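Local coordinates for putative acetyltransferase Ta0821 (Thermoplasma acidophilum DSM 1728, PDB 3C26), which probably transfers acyl groups, other than aminoacyl groups, onto an acceptor, as a putative acetyltransferase of the GNAT family, at residues 64-76 and 87-101. Residues are numbered along the deposited sequence; the frame is centred on the assembly and turned at random.
With EDO (1,2-ethanediol), chain E; NO3 (nitrate ion), chain B.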
loop_
_atom_site.group_PDB
_atom_site.type_symbol
_atom_site.label_atom_id
_atom_site.label_comp_id
_atom_site.label_asym_id
_atom_site.label_seq_id
_atom_site.Cartn_x
_atom_site.Cartn_y
_atom_site.Cartn_z
ATOM N N VAL A 64 23.541 16.964 10.583
ATOM C CA VAL A 64 22.973 17.694 9.462
ATOM C C VAL A 64 23.963 17.993 8.374
ATOM O O VAL A 64 25.184 17.982 8.575
ATOM C CB VAL A 64 22.307 19.041 9.906
ATOM C CG1 VAL A 64 21.142 18.760 10.902
ATOM C CG2 VAL A 64 23.341 20.031 10.496
ATOM N N LEU A 65 23.398 18.173 7.188
ATOM C CA LEU A 65 24.089 18.792 6.076
ATOM C C LEU A 65 23.729 20.261 6.140
ATOM O O LEU A 65 22.560 20.620 6.335
ATOM C CB LEU A 65 23.714 18.184 4.721
ATOM C CG LEU A 65 24.349 16.849 4.353
ATOM C CD1 LEU A 65 23.927 16.507 2.924
ATOM C CD2 LEU A 65 25.787 16.921 4.441
ATOM N N ARG A 66 24.745 21.109 6.010
ATOM C CA ARG A 66 24.549 22.557 6.048
ATOM C C ARG A 66 25.005 23.228 4.775
ATOM O O ARG A 66 26.025 22.871 4.199
ATOM C CB ARG A 66 25.363 23.228 7.167
ATOM C CG ARG A 66 25.054 22.761 8.558
ATOM C CD ARG A 66 25.709 23.713 9.558
ATOM N NE ARG A 66 25.584 23.138 10.874
ATOM C CZ ARG A 66 24.546 23.329 11.663
ATOM N NH1 ARG A 66 23.581 24.128 11.276
ATOM N NH2 ARG A 66 24.491 22.733 12.837
ATOM N N VAL A 67 24.209 24.209 4.383
ATOM C CA VAL A 67 24.523 25.124 3.294
ATOM C C VAL A 67 24.629 26.516 3.915
ATOM O O VAL A 67 23.673 27.058 4.449
ATOM C CB VAL A 67 23.457 25.121 2.226
ATOM C CG1 VAL A 67 23.688 26.291 1.263
ATOM C CG2 VAL A 67 23.405 23.711 1.503
ATOM N N SER A 68 25.830 27.073 3.868
ATOM C CA SER A 68 26.087 28.381 4.464
ATOM C C SER A 68 25.502 28.471 5.875
ATOM O O SER A 68 24.817 29.432 6.238
ATOM C CB SER A 68 25.531 29.494 3.576
ATOM O OG SER A 68 25.774 29.218 2.191
ATOM N N GLY A 69 25.776 27.415 6.642
ATOM C CA GLY A 69 25.425 27.329 8.061
ATOM C C GLY A 69 23.997 26.920 8.299
ATOM O O GLY A 69 23.599 26.679 9.438
ATOM N N ARG A 70 23.219 26.868 7.221
ATOM C CA ARG A 70 21.788 26.518 7.328
ATOM C C ARG A 70 21.572 25.032 7.180
ATOM O O ARG A 70 22.043 24.457 6.231
ATOM C CB ARG A 70 20.919 27.238 6.278
ATOM C CG ARG A 70 20.669 28.735 6.514
ATOM C CD ARG A 70 19.917 29.360 5.313
ATOM N NE ARG A 70 20.772 29.464 4.125
ATOM C CZ ARG A 70 20.773 28.605 3.116
ATOM N NH1 ARG A 70 19.946 27.553 3.106
ATOM N NH2 ARG A 70 21.619 28.801 2.116
ATOM N N PRO A 71 20.866 24.406 8.125
ATOM C CA PRO A 71 20.631 22.970 7.952
ATOM C C PRO A 71 19.672 22.658 6.802
ATOM O O PRO A 71 18.650 23.334 6.670
ATOM C CB PRO A 71 20.037 22.547 9.285
ATOM C CG PRO A 71 19.436 23.777 9.857
ATOM C CD PRO A 71 20.295 24.918 9.383
ATOM N N VAL A 72 20.021 21.663 5.964
ATOM C CA VAL A 72 19.141 21.288 4.834
ATOM C C VAL A 72 18.667 19.802 4.865
ATOM O O VAL A 72 17.729 19.398 4.170
ATOM C CB VAL A 72 19.767 21.680 3.428
ATOM C CG1 VAL A 72 20.047 23.216 3.339
ATOM C CG2 VAL A 72 21.025 20.848 3.124
ATOM N N ALA A 73 19.314 19.017 5.713
ATOM C CA ALA A 73 19.002 17.574 5.866
ATOM C C ALA A 73 19.415 17.092 7.248
ATOM O O ALA A 73 20.352 17.645 7.896
ATOM C CB ALA A 73 19.708 16.736 4.815
ATOM N N THR A 74 18.709 16.070 7.711
ATOM C CA THR A 74 19.050 15.446 8.990
ATOM C C THR A 74 19.267 13.970 8.828
ATOM O O THR A 74 18.747 13.325 7.901
ATOM C CB THR A 74 17.905 15.617 10.048
ATOM O OG1 THR A 74 16.692 14.968 9.584
ATOM C CG2 THR A 74 17.616 17.084 10.336
ATOM N N ILE A 75 20.071 13.444 9.740
ATOM C CA ILE A 75 20.153 12.013 9.972
ATOM C C ILE A 75 20.333 11.798 11.485
ATOM O O ILE A 75 21.125 12.505 12.120
ATOM C CB ILE A 75 21.312 11.305 9.184
ATOM C CG1 ILE A 75 21.259 9.798 9.359
ATOM C CG2 ILE A 75 22.687 11.727 9.718
ATOM C CD1 ILE A 75 20.337 9.112 8.482
ATOM N N HIS A 76 19.583 10.832 12.038
ATOM C CA HIS A 76 19.751 10.408 13.440
ATOM C C HIS A 76 20.645 9.156 13.515
ATOM O O HIS A 76 20.545 8.270 12.692
ATOM C CB HIS A 76 18.387 10.122 14.092
ATOM C CG HIS A 76 18.472 9.607 15.504
ATOM N ND1 HIS A 76 17.969 8.374 15.889
ATOM C CD2 HIS A 76 18.999 10.166 16.621
ATOM C CE1 HIS A 76 18.209 8.197 17.180
ATOM N NE2 HIS A 76 18.820 9.274 17.648
ATOM N N LEU A 87 20.442 3.878 12.306
ATOM C CA LEU A 87 20.282 5.134 11.603
ATOM C C LEU A 87 18.850 5.276 11.205
ATOM O O LEU A 87 18.162 4.288 10.856
ATOM C CB LEU A 87 21.111 5.148 10.342
ATOM C CG LEU A 87 22.614 4.910 10.504
ATOM C CD1 LEU A 87 23.196 4.756 9.133
ATOM C CD2 LEU A 87 23.315 6.050 11.339
ATOM N N GLY A 88 18.412 6.522 11.281
ATOM C CA GLY A 88 17.129 6.911 10.760
ATOM C C GLY A 88 16.831 8.377 10.868
ATOM O O GLY A 88 17.720 9.205 11.018
ATOM N N GLY A 89 15.570 8.704 10.738
ATOM C CA GLY A 89 15.177 10.084 10.822
ATOM C C GLY A 89 15.775 10.894 9.679
ATOM O O GLY A 89 16.097 12.055 9.838
ATOM N N LEU A 90 15.979 10.245 8.532
ATOM C CA LEU A 90 16.474 10.936 7.308
ATOM C C LEU A 90 15.390 11.855 6.711
ATOM O O LEU A 90 14.359 11.424 6.175
ATOM C CB LEU A 90 17.036 9.936 6.249
ATOM C CG LEU A 90 18.044 10.537 5.241
ATOM C CD1 LEU A 90 18.753 9.415 4.427
ATOM C CD2 LEU A 90 17.400 11.570 4.259
ATOM N N ARG A 91 15.659 13.148 6.837
ATOM C CA ARG A 91 14.739 14.213 6.393
ATOM C C ARG A 91 15.475 15.320 5.691
ATOM O O ARG A 91 16.636 15.582 5.941
ATOM C CB ARG A 91 13.931 14.756 7.578
ATOM C CG ARG A 91 12.969 13.711 8.109
ATOM C CD ARG A 91 12.084 14.232 9.236
ATOM N NE ARG A 91 11.131 13.219 9.668
ATOM C CZ ARG A 91 10.065 13.453 10.431
ATOM N NH1 ARG A 91 9.808 14.663 10.901
ATOM N NH2 ARG A 91 9.214 12.484 10.690
ATOM N N VAL A 92 14.768 15.930 4.753
ATOM C CA VAL A 92 15.288 17.019 3.969
ATOM C C VAL A 92 14.262 18.180 3.972
ATOM O O VAL A 92 13.014 18.013 4.112
ATOM C CB VAL A 92 15.623 16.594 2.502
ATOM C CG1 VAL A 92 16.573 15.324 2.472
ATOM C CG2 VAL A 92 14.331 16.348 1.680
ATOM N N HIS A 93 14.832 19.363 3.851
ATOM C CA HIS A 93 14.044 20.552 3.660
ATOM C C HIS A 93 13.227 20.348 2.363
ATOM O O HIS A 93 13.715 19.800 1.396
ATOM C CB HIS A 93 14.937 21.778 3.540
ATOM C CG HIS A 93 14.157 23.021 3.261
ATOM N ND1 HIS A 93 13.767 23.385 1.989
ATOM C CD2 HIS A 93 13.610 23.934 4.100
ATOM C CE1 HIS A 93 13.065 24.502 2.055
ATOM N NE2 HIS A 93 12.951 24.856 3.322
ATOM N N PRO A 94 11.973 20.804 2.332
ATOM C CA PRO A 94 11.121 20.438 1.200
ATOM C C PRO A 94 11.552 20.966 -0.165
ATOM O O PRO A 94 11.216 20.383 -1.190
ATOM C CB PRO A 94 9.762 20.975 1.603
ATOM C CG PRO A 94 9.841 21.137 3.031
ATOM C CD PRO A 94 11.222 21.508 3.363
ATOM N N GLU A 95 12.348 22.014 -0.158
ATOM C CA GLU A 95 12.932 22.585 -1.413
ATOM C C GLU A 95 13.963 21.677 -2.053
ATOM O O GLU A 95 14.353 21.876 -3.197
ATOM C CB GLU A 95 13.643 23.912 -1.119
ATOM C CG GLU A 95 12.728 24.997 -0.755
ATOM C CD GLU A 95 12.195 25.691 -1.971
ATOM O OE1 GLU A 95 12.997 26.419 -2.626
ATOM O OE2 GLU A 95 10.978 25.522 -2.260
ATOM N N TYR A 96 14.398 20.658 -1.313
ATOM C CA TYR A 96 15.518 19.822 -1.775
ATOM C C TYR A 96 15.088 18.405 -2.136
ATOM O O TYR A 96 15.900 17.499 -2.366
ATOM C CB TYR A 96 16.596 19.745 -0.698
ATOM C CG TYR A 96 17.320 21.047 -0.410
ATOM C CD1 TYR A 96 16.708 22.085 0.303
ATOM C CD2 TYR A 96 18.631 21.242 -0.844
ATOM C CE1 TYR A 96 17.395 23.265 0.568
ATOM C CE2 TYR A 96 19.302 22.416 -0.580
ATOM C CZ TYR A 96 18.691 23.415 0.126
ATOM O OH TYR A 96 19.407 24.586 0.381
ATOM N N ARG A 97 13.788 18.216 -2.190
ATOM C CA ARG A 97 13.253 16.905 -2.586
ATOM C C ARG A 97 13.710 16.583 -4.000
ATOM O O ARG A 97 13.709 17.447 -4.880
ATOM C CB ARG A 97 11.719 16.864 -2.511
ATOM C CG ARG A 97 11.199 17.060 -1.151
ATOM C CD ARG A 97 9.691 17.036 -1.117
ATOM N NE ARG A 97 9.175 18.251 -1.723
ATOM C CZ ARG A 97 7.927 18.662 -1.605
ATOM N NH1 ARG A 97 7.073 17.963 -0.867
ATOM N NH2 ARG A 97 7.542 19.782 -2.201
ATOM N N GLY A 98 14.103 15.329 -4.208
ATOM C CA GLY A 98 14.530 14.871 -5.541
ATOM C C GLY A 98 16.009 15.117 -5.769
ATOM O O GLY A 98 16.582 14.720 -6.773
ATOM N N SER A 99 16.627 15.801 -4.818
ATOM C CA SER A 99 18.067 16.046 -4.901
ATOM C C SER A 99 18.787 14.772 -4.478
ATOM O O SER A 99 18.179 13.723 -4.326
ATOM C CB SER A 99 18.496 17.178 -3.983
ATOM O OG SER A 99 18.320 16.794 -2.627
ATOM N N ARG A 100 20.090 14.880 -4.284
ATOM C CA ARG A 100 20.870 13.734 -3.867
ATOM C C ARG A 100 21.332 13.954 -2.435
ATOM O O ARG A 100 22.344 13.436 -1.992
ATOM C CB ARG A 100 22.016 13.491 -4.862
ATOM C CG ARG A 100 21.543 12.601 -6.019
ATOM C CD ARG A 100 21.961 13.062 -7.425
ATOM N NE ARG A 100 23.394 12.952 -7.723
ATOM C CZ ARG A 100 24.183 13.992 -7.984
ATOM N NH1 ARG A 100 23.684 15.222 -8.003
ATOM N NH2 ARG A 100 25.470 13.812 -8.248
ATOM N N LEU A 101 20.560 14.755 -1.713
ATOM C CA LEU A 101 20.916 15.039 -0.323
ATOM C C LEU A 101 20.920 13.765 0.503
ATOM O O LEU A 101 21.756 13.586 1.387
ATOM C CB LEU A 101 19.952 16.037 0.335
ATOM C CG LEU A 101 20.072 17.507 0.090
ATOM C CD1 LEU A 101 19.283 18.264 1.170
ATOM C CD2 LEU A 101 21.530 17.909 0.123
HETATM C C1 EDO E . 16.635 4.811 15.338
HETATM O O1 EDO E . 16.623 5.489 16.587
HETATM C C2 EDO E . 16.081 5.734 14.287
HETATM O O2 EDO E . 16.900 6.872 14.158
HETATM N N NO3 B . 11.023 9.628 9.193
HETATM O O1 NO3 B . 11.956 10.627 9.182
HETATM O O2 NO3 B . 9.705 9.941 9.262
HETATM O O3 NO3 B . 11.399 8.328 9.049
#
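Thr74 and Arg91 are a hydrogen-bonded pair in the antiparallel hairpin of strands 70-79 and 85-92, part of the GNAT fold, Thr74 N donating to Arg91 O and Arg91 N, over a longer bond, to Thr74 O. Ala73 and Val92 form the neighbouring non-hydrogen-bonded pair, but by His76 and Gly88 the register has slipped by one residue. This beta bulge resides in strand 85-92, where Gly89 adopts a positive phi. A side chain grips the Gly89 carbonyl at the bulge: with chi1 at 62°, Thr74 OG1 sits between its own backbone N and carbonyl carbon and donates to Gly89 O (3.0 Å), nearly end-on to the carbonyl. Past the bulge, His76 N reaches Gly88 O at 2.7 Å, and Gly88 N returns a bond to His76 O.

At the other end, His93 N donates almost straight to Val72 O (2.9 Å, 172°) as the chain leaves the strand. Tyr96 then comes back across Val72: Val72 CB lies over the ring face in a CH-pi contact, 4.0 Å from the centroid, while Val72 CG1 meets Tyr96 CZ at 3.5 Å. The second methyl, Val72 CG2, packs on Leu101 CD1, which also touches Ala73 CB. Leu101 CD2 continues to Leu65 CD1, so the first turn of helix 101-113 rests on strands 62-67 and 70-79. The Arg97-Leu101 run resembles the start of the acetyl-CoA pyrophosphate-binding loop of GNAT enzymes.

On the face bearing Thr74, Arg91 CB lies beside Thr74 OG1. The extended chain of Arg91 carries its guanidinium to Asp50, with which NH1 forms a salt bridge. A nitrate, probably from the crystallisation liquor, meets the guanidinium edge in its plane, taking bonds from Arg91 NE to O1 (2.8 Å) and from Arg91 NH2 to O2 (3.0 Å).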